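Local atomic coordinates of SusD homolog (Bacteroides thetaiotaomicron, PDB entry 3EHM), a protein that probably binds mucin O-glycans at the cell surface, as a SusD-like outer-membrane lipoprotein of a gut symbiont that uses these host sugars. Residues F308-T313 against S400-G405; G405-D410 against L464-D469. All coordinates share one frame; numbering follows the deposited sequence.

Contact 1 of 2, residues F308-T313 against S400-G405; sequences FPVAPT and SNYKYG
Lys403 shows how a long side chain can serve one aromatic ring with both its carbon and its charge. Its CB leaves the loop toward 308-313, and CG lies over a face of the neighbouring Tyr404 ring. CD then settles above the ring of Phe308, 4.1 Å from its centroid, a CH-pi contact. CE passes on toward Phe308 CE2, and bends at chi3 and chi4 fold the tip back, so that NZ stands over the same face, 3.9 Å from the centroid, in a cation-pi interaction. Tyr297 is a second cation-pi partner for this ammonium.

Two tyrosines meet the rest of 308-313. Tyr402 has CG anti to the backbone N (chi1 -169°), which sends its ring across to the backbone beyond Pro309. There the N-H of Ala311 donates to Tyr402 OH over 3.0 Å, almost straight at 173°, while Ala311 CB packs 3.8 Å from Tyr402 CZ. The Tyr404 ring presents its edge to Pro309 O, with CE1 3.5 Å away, and the Tyr404 and Phe308 side chains cross at about a right angle, Tyr404 OH lying 3.5 Å from Phe308 CB. A water donates to Pro309 O at 3.0 Å and weakly accepts from Lys403 N. An alanine in place of Tyr402 would remove the hydroxyl acceptor and the ring, and would probably leave the buried Ala311 N-H without this bond and loosen the packing on Ala311 CB.

The contact joins two irregular loops of a SusD-like protein, with no strand pairing between them. Its chemistry is mixed: side chains supply the apolar cover, a phenol and a water serve backbone polar groups, and the pi cloud of Phe308, with Tyr297, is likely to help stabilise the charge of a partly exposed lysine.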
loop_
_atom_site.group_PDB
_atom_site.type_symbol
_atom_site.label_atom_id
_atom_site.label_comp_id
_atom_site.label_asym_id
_atom_site.label_seq_id
_atom_site.Cartn_x
_atom_site.Cartn_y
_atom_site.Cartn_z
ATOM N N PHE A 308 4.394 13.944 -18.232
ATOM C CA PHE A 308 3.052 13.686 -18.755
ATOM C C PHE A 308 2.398 12.491 -18.065
ATOM O O PHE A 308 2.832 11.351 -18.235
ATOM C CB PHE A 308 3.124 13.399 -20.258
ATOM C CG PHE A 308 3.912 14.416 -21.043
ATOM C CD1 PHE A 308 4.754 14.009 -22.072
ATOM C CD2 PHE A 308 3.808 15.775 -20.762
ATOM C CE1 PHE A 308 5.484 14.940 -22.816
ATOM C CE2 PHE A 308 4.533 16.718 -21.501
ATOM C CZ PHE A 308 5.372 16.297 -22.528
ATOM N N PRO A 309 1.335 12.736 -17.289
ATOM C CA PRO A 309 0.642 11.654 -16.585
ATOM C C PRO A 309 -0.449 10.971 -17.406
ATOM O O PRO A 309 -0.869 11.467 -18.451
ATOM C CB PRO A 309 0.066 12.366 -15.372
ATOM C CG PRO A 309 -0.342 13.684 -15.959
ATOM C CD PRO A 309 0.856 14.052 -16.825
ATOM N N VAL A 310 -0.891 9.819 -16.915
ATOM C CA VAL A 310 -1.965 9.057 -17.536
ATOM C C VAL A 310 -3.070 9.070 -16.484
ATOM O O VAL A 310 -2.818 8.811 -15.304
ATOM C CB VAL A 310 -1.524 7.613 -17.846
ATOM C CG1 VAL A 310 -2.697 6.804 -18.381
ATOM C CG2 VAL A 310 -0.396 7.635 -18.877
ATOM N N ALA A 311 -4.285 9.391 -16.906
ATOM C CA ALA A 311 -5.404 9.485 -15.978
ATOM C C ALA A 311 -5.749 8.168 -15.294
ATOM O O ALA A 311 -5.463 7.086 -15.814
ATOM C CB ALA A 311 -6.622 10.043 -16.697
ATOM N N PRO A 312 -6.362 8.245 -14.102
ATOM C CA PRO A 312 -6.734 7.033 -13.368
ATOM C C PRO A 312 -7.881 6.312 -14.055
ATOM O O PRO A 312 -8.749 6.945 -14.661
ATOM C CB PRO A 312 -7.116 7.566 -11.995
ATOM C CG PRO A 312 -7.709 8.897 -12.318
ATOM C CD PRO A 312 -6.739 9.451 -13.344
ATOM N N THR A 313 -7.870 4.986 -13.965
ATOM C CA THR A 313 -8.904 4.158 -14.571
ATOM C C THR A 313 -9.126 4.600 -16.020
ATOM O O THR A 313 -10.227 4.988 -16.417
ATOM C CB THR A 313 -10.211 4.248 -13.743
ATOM O OG1 THR A 313 -9.909 3.984 -12.363
ATOM C CG2 THR A 313 -11.228 3.215 -14.216
ATOM N N SER A 400 -6.874 20.506 -21.908
ATOM C CA SER A 400 -5.745 20.929 -22.722
ATOM C C SER A 400 -4.472 20.168 -22.367
ATOM O O SER A 400 -3.861 19.534 -23.227
ATOM C CB SER A 400 -5.494 22.427 -22.531
ATOM O OG SER A 400 -6.684 23.172 -22.723
ATOM N N ASN A 401 -4.083 20.234 -21.096
ATOM C CA ASN A 401 -2.863 19.585 -20.621
ATOM C C ASN A 401 -2.822 18.065 -20.784
ATOM O O ASN A 401 -1.754 17.498 -21.000
ATOM C CB ASN A 401 -2.618 19.931 -19.148
ATOM C CG ASN A 401 -1.204 19.603 -18.703
ATOM O OD1 ASN A 401 -0.983 19.121 -17.591
ATOM N ND2 ASN A 401 -0.233 19.878 -19.569
ATOM N N TYR A 402 -3.967 17.402 -20.665
ATOM C CA TYR A 402 -3.986 15.952 -20.811
ATOM C C TYR A 402 -3.928 15.614 -22.297
ATOM O O TYR A 402 -4.800 16.003 -23.066
ATOM C CB TYR A 402 -5.242 15.352 -20.185
ATOM C CG TYR A 402 -5.154 13.850 -20.079
ATOM C CD1 TYR A 402 -4.153 13.252 -19.315
ATOM C CD2 TYR A 402 -6.044 13.025 -20.766
ATOM C CE1 TYR A 402 -4.034 11.872 -19.236
ATOM C CE2 TYR A 402 -5.936 11.635 -20.695
ATOM C CZ TYR A 402 -4.927 11.067 -19.928
ATOM O OH TYR A 402 -4.798 9.702 -19.857
ATOM N N LYS A 403 -2.905 14.873 -22.699
ATOM C CA LYS A 403 -2.739 14.553 -24.108
ATOM C C LYS A 403 -3.154 13.171 -24.596
ATOM O O LYS A 403 -3.006 12.873 -25.778
ATOM C CB LYS A 403 -1.285 14.818 -24.506
ATOM C CG LYS A 403 -0.289 14.565 -23.383
ATOM C CD LYS A 403 1.147 14.822 -23.820
ATOM C CE LYS A 403 1.402 16.282 -24.175
ATOM N NZ LYS A 403 1.451 17.177 -22.989
ATOM N N TYR A 404 -3.696 12.337 -23.717
ATOM C CA TYR A 404 -4.077 10.989 -24.130
ATOM C C TYR A 404 -5.577 10.732 -24.154
ATOM O O TYR A 404 -6.031 9.616 -23.900
ATOM C CB TYR A 404 -3.375 9.972 -23.228
ATOM C CG TYR A 404 -1.893 10.248 -23.111
ATOM C CD1 TYR A 404 -1.306 10.497 -21.872
ATOM C CD2 TYR A 404 -1.089 10.316 -24.248
ATOM C CE1 TYR A 404 0.045 10.815 -21.767
ATOM C CE2 TYR A 404 0.267 10.635 -24.155
ATOM C CZ TYR A 404 0.824 10.884 -22.913
ATOM O OH TYR A 404 2.152 11.221 -22.815
ATOM N N GLY A 405 -6.345 11.766 -24.478
ATOM C CA GLY A 405 -7.784 11.616 -24.535
ATOM C C GLY A 405 -8.487 12.790 -23.894
ATOM O O GLY A 405 -7.855 13.795 -23.576
HETATM O O HOH W 1 -0.938 13.963 -20.136
#

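Contact 2 of 2, residues G405-D410 against L464-D469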
loop_
_atom_site.group_PDB
_atom_site.type_symbol
_atom_site.label_atom_id
_atom_site.label_comp_id
_atom_site.label_asym_id
_atom_site.label_seq_id
_atom_site.Cartn_x
_atom_site.Cartn_y
_atom_site.Cartn_z
ATOM N N GLY A 405 -6.345 11.766 -24.478
ATOM C CA GLY A 405 -7.784 11.616 -24.535
ATOM C C GLY A 405 -8.487 12.790 -23.894
ATOM O O GLY A 405 -7.855 13.795 -23.576
ATOM N N THR A 406 -9.794 12.662 -23.704
ATOM C CA THR A 406 -10.592 13.722 -23.105
ATOM C C THR A 406 -10.754 13.501 -21.609
ATOM O O THR A 406 -11.521 12.637 -21.179
ATOM C CB THR A 406 -11.982 13.790 -23.754
ATOM O OG1 THR A 406 -11.836 14.099 -25.147
ATOM C CG2 THR A 406 -12.829 14.856 -23.091
ATOM N N TYR A 407 -10.031 14.286 -20.819
ATOM C CA TYR A 407 -10.097 14.165 -19.371
ATOM C C TYR A 407 -9.694 15.452 -18.675
ATOM O O TYR A 407 -8.777 16.149 -19.108
ATOM C CB TYR A 407 -9.169 13.046 -18.881
ATOM C CG TYR A 407 -9.171 12.876 -17.372
ATOM C CD1 TYR A 407 -10.173 12.143 -16.736
ATOM C CD2 TYR A 407 -8.190 13.476 -16.582
ATOM C CE1 TYR A 407 -10.196 12.008 -15.346
ATOM C CE2 TYR A 407 -8.203 13.352 -15.191
ATOM C CZ TYR A 407 -9.210 12.614 -14.581
ATOM O OH TYR A 407 -9.226 12.474 -13.212
ATOM N N ASN A 408 -10.381 15.762 -17.586
ATOM C CA ASN A 408 -10.055 16.947 -16.820
ATOM C C ASN A 408 -10.624 16.826 -15.417
ATOM O O ASN A 408 -11.709 16.280 -15.211
ATOM C CB ASN A 408 -10.608 18.203 -17.500
ATOM C CG ASN A 408 -12.110 18.318 -17.377
ATOM O OD1 ASN A 408 -12.634 18.596 -16.300
ATOM N ND2 ASN A 408 -12.812 18.095 -18.478
ATOM N N HIS A 409 -9.862 17.324 -14.455
ATOM C CA HIS A 409 -10.269 17.326 -13.065
ATOM C C HIS A 409 -9.374 18.310 -12.333
ATOM O O HIS A 409 -8.149 18.186 -12.358
ATOM C CB HIS A 409 -10.137 15.933 -12.446
ATOM C CG HIS A 409 -10.586 15.872 -11.021
ATOM N ND1 HIS A 409 -9.798 16.304 -9.975
ATOM C CD2 HIS A 409 -11.767 15.503 -10.472
ATOM C CE1 HIS A 409 -10.475 16.206 -8.845
ATOM N NE2 HIS A 409 -11.674 15.723 -9.118
ATOM N N ASP A 410 -9.986 19.303 -11.702
ATOM C CA ASP A 410 -9.223 20.294 -10.971
ATOM C C ASP A 410 -8.963 19.779 -9.563
ATOM O O ASP A 410 -9.807 19.893 -8.676
ATOM C CB ASP A 410 -9.974 21.618 -10.899
ATOM C CG ASP A 410 -9.094 22.740 -10.401
ATOM O OD1 ASP A 410 -8.057 22.436 -9.775
ATOM O OD2 ASP A 410 -9.429 23.918 -10.627
ATOM N N LEU A 464 -8.363 12.674 -4.761
ATOM C CA LEU A 464 -7.834 12.049 -5.964
ATOM C C LEU A 464 -8.462 12.530 -7.259
ATOM O O LEU A 464 -9.575 13.055 -7.270
ATOM C CB LEU A 464 -8.041 10.535 -5.890
ATOM C CG LEU A 464 -7.689 9.830 -4.581
ATOM C CD1 LEU A 464 -8.249 8.419 -4.606
ATOM C CD2 LEU A 464 -6.187 9.819 -4.383
HETATM N N MSE A 465 -7.731 12.331 -8.351
HETATM C CA MSE A 465 -8.230 12.664 -9.676
HETATM C C MSE A 465 -9.333 11.624 -9.861
HETATM O O MSE A 465 -9.143 10.457 -9.516
HETATM C CB MSE A 465 -7.135 12.450 -10.731
HETATM C CG MSE A 465 -5.965 13.426 -10.645
HETATM SE SE MSE A 465 -6.328 15.092 -11.561
HETATM C CE MSE A 465 -4.564 15.893 -11.468
ATOM N N LYS A 466 -10.479 12.037 -10.389
ATOM C CA LYS A 466 -11.595 11.116 -10.584
ATOM C C LYS A 466 -11.306 10.123 -11.702
ATOM O O LYS A 466 -10.545 10.416 -12.622
ATOM C CB LYS A 466 -12.862 11.903 -10.923
ATOM C CG LYS A 466 -12.775 12.618 -12.258
ATOM C CD LYS A 466 -13.949 13.553 -12.495
ATOM C CE LYS A 466 -13.775 14.297 -13.812
ATOM N NZ LYS A 466 -14.355 15.673 -13.741
ATOM N N PRO A 467 -11.917 8.931 -11.644
ATOM C CA PRO A 467 -11.673 7.946 -12.698
ATOM C C PRO A 467 -12.132 8.465 -14.061
ATOM O O PRO A 467 -13.144 9.150 -14.165
ATOM C CB PRO A 467 -12.470 6.730 -12.225
ATOM C CG PRO A 467 -13.591 7.343 -11.425
ATOM C CD PRO A 467 -12.878 8.418 -10.651
HETATM N N MSE A 468 -11.378 8.139 -15.102
HETATM C CA MSE A 468 -11.713 8.581 -16.448
HETATM C C MSE A 468 -12.872 7.770 -17.017
HETATM O O MSE A 468 -13.720 8.300 -17.730
HETATM C CB MSE A 468 -10.495 8.449 -17.350
HETATM C CG MSE A 468 -10.720 8.942 -18.753
HETATM SE SE MSE A 468 -9.138 8.760 -19.831
HETATM C CE MSE A 468 -7.902 8.018 -18.557
ATOM N N ASP A 469 -12.891 6.478 -16.699
ATOM C CA ASP A 469 -13.945 5.574 -17.149
ATOM C C ASP A 469 -15.155 5.759 -16.237
ATOM O O ASP A 469 -15.251 5.136 -15.181
ATOM C CB ASP A 469 -13.448 4.128 -17.075
ATOM C CG ASP A 469 -14.487 3.123 -17.534
ATOM O OD1 ASP A 469 -15.559 3.542 -18.035
ATOM O OD2 ASP A 469 -14.223 1.910 -17.395
#
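Two extended loops of the SusD-like fold run nearly antiparallel here, 162° apart, yet side chains rather than backbone ladders join them. Tyr407 and His409 both hold CG anti to the backbone N, and both start out toward 464-469, but their rings are used differently.

Tyr407 works by its tip and rim. Tyr407 OH donates to Lys466 O over a short 2.5 Å, in the carbonyl plane and on a lone pair, while Met465 CB also lies near the plane of the ring at its edge. Farther back, Tyr407 CD1 rests 3.8 Å from Met468 CB, the two side chains crossing obliquely. The buried phenol is thus anchored at its far end and packed along its side.

His409 instead offers a face. Met465 CA sits over it in a CH-pi contact, 4.2 Å from the centroid, and Lys466 N lies above the same face, likewise offset toward the rim. Met465 SE (a selenomethionine) approaches the His409 ring obliquely, 4.9 Å from its centroid. Beyond the pair of loops, Arg484 and Gln529 also touch His409.

Lys466 runs between the two aromatic residues. Its CG takes the crowded position between the backbone N and the carbonyl carbon (chi1 66°), which brings it 3.5 Å from His409 CD2 and also close to the Tyr407 hydroxyl. From there the chain stays extended until a bend at chi4, and CD follows CG past the imidazole. At the end of the chain Lys466 NZ makes a weak hydrogen bond to Asn408 O, 3.1 Å away.

In the fold
From the N terminus, the chain leaves strand 304-306 and enters 308-313, part of the loop that leads to strand 339-342. Contact 1 closes after 86 intervening residues, when the loop after helix 384-388 returns to it. Contact 2 opens at Gly405, the residue the two share, and closes beyond helices 429-445 and 449-459, in the loop before helix 472-475. The closures are in series, neither nested nor crossed. They nevertheless meet in space: Pro312 O and Thr313 O probably accept hydrogen bonds from Met468 N and Asp469 N, so three loops distant in sequence gather together, beside helix 274-282, which both contacts touch.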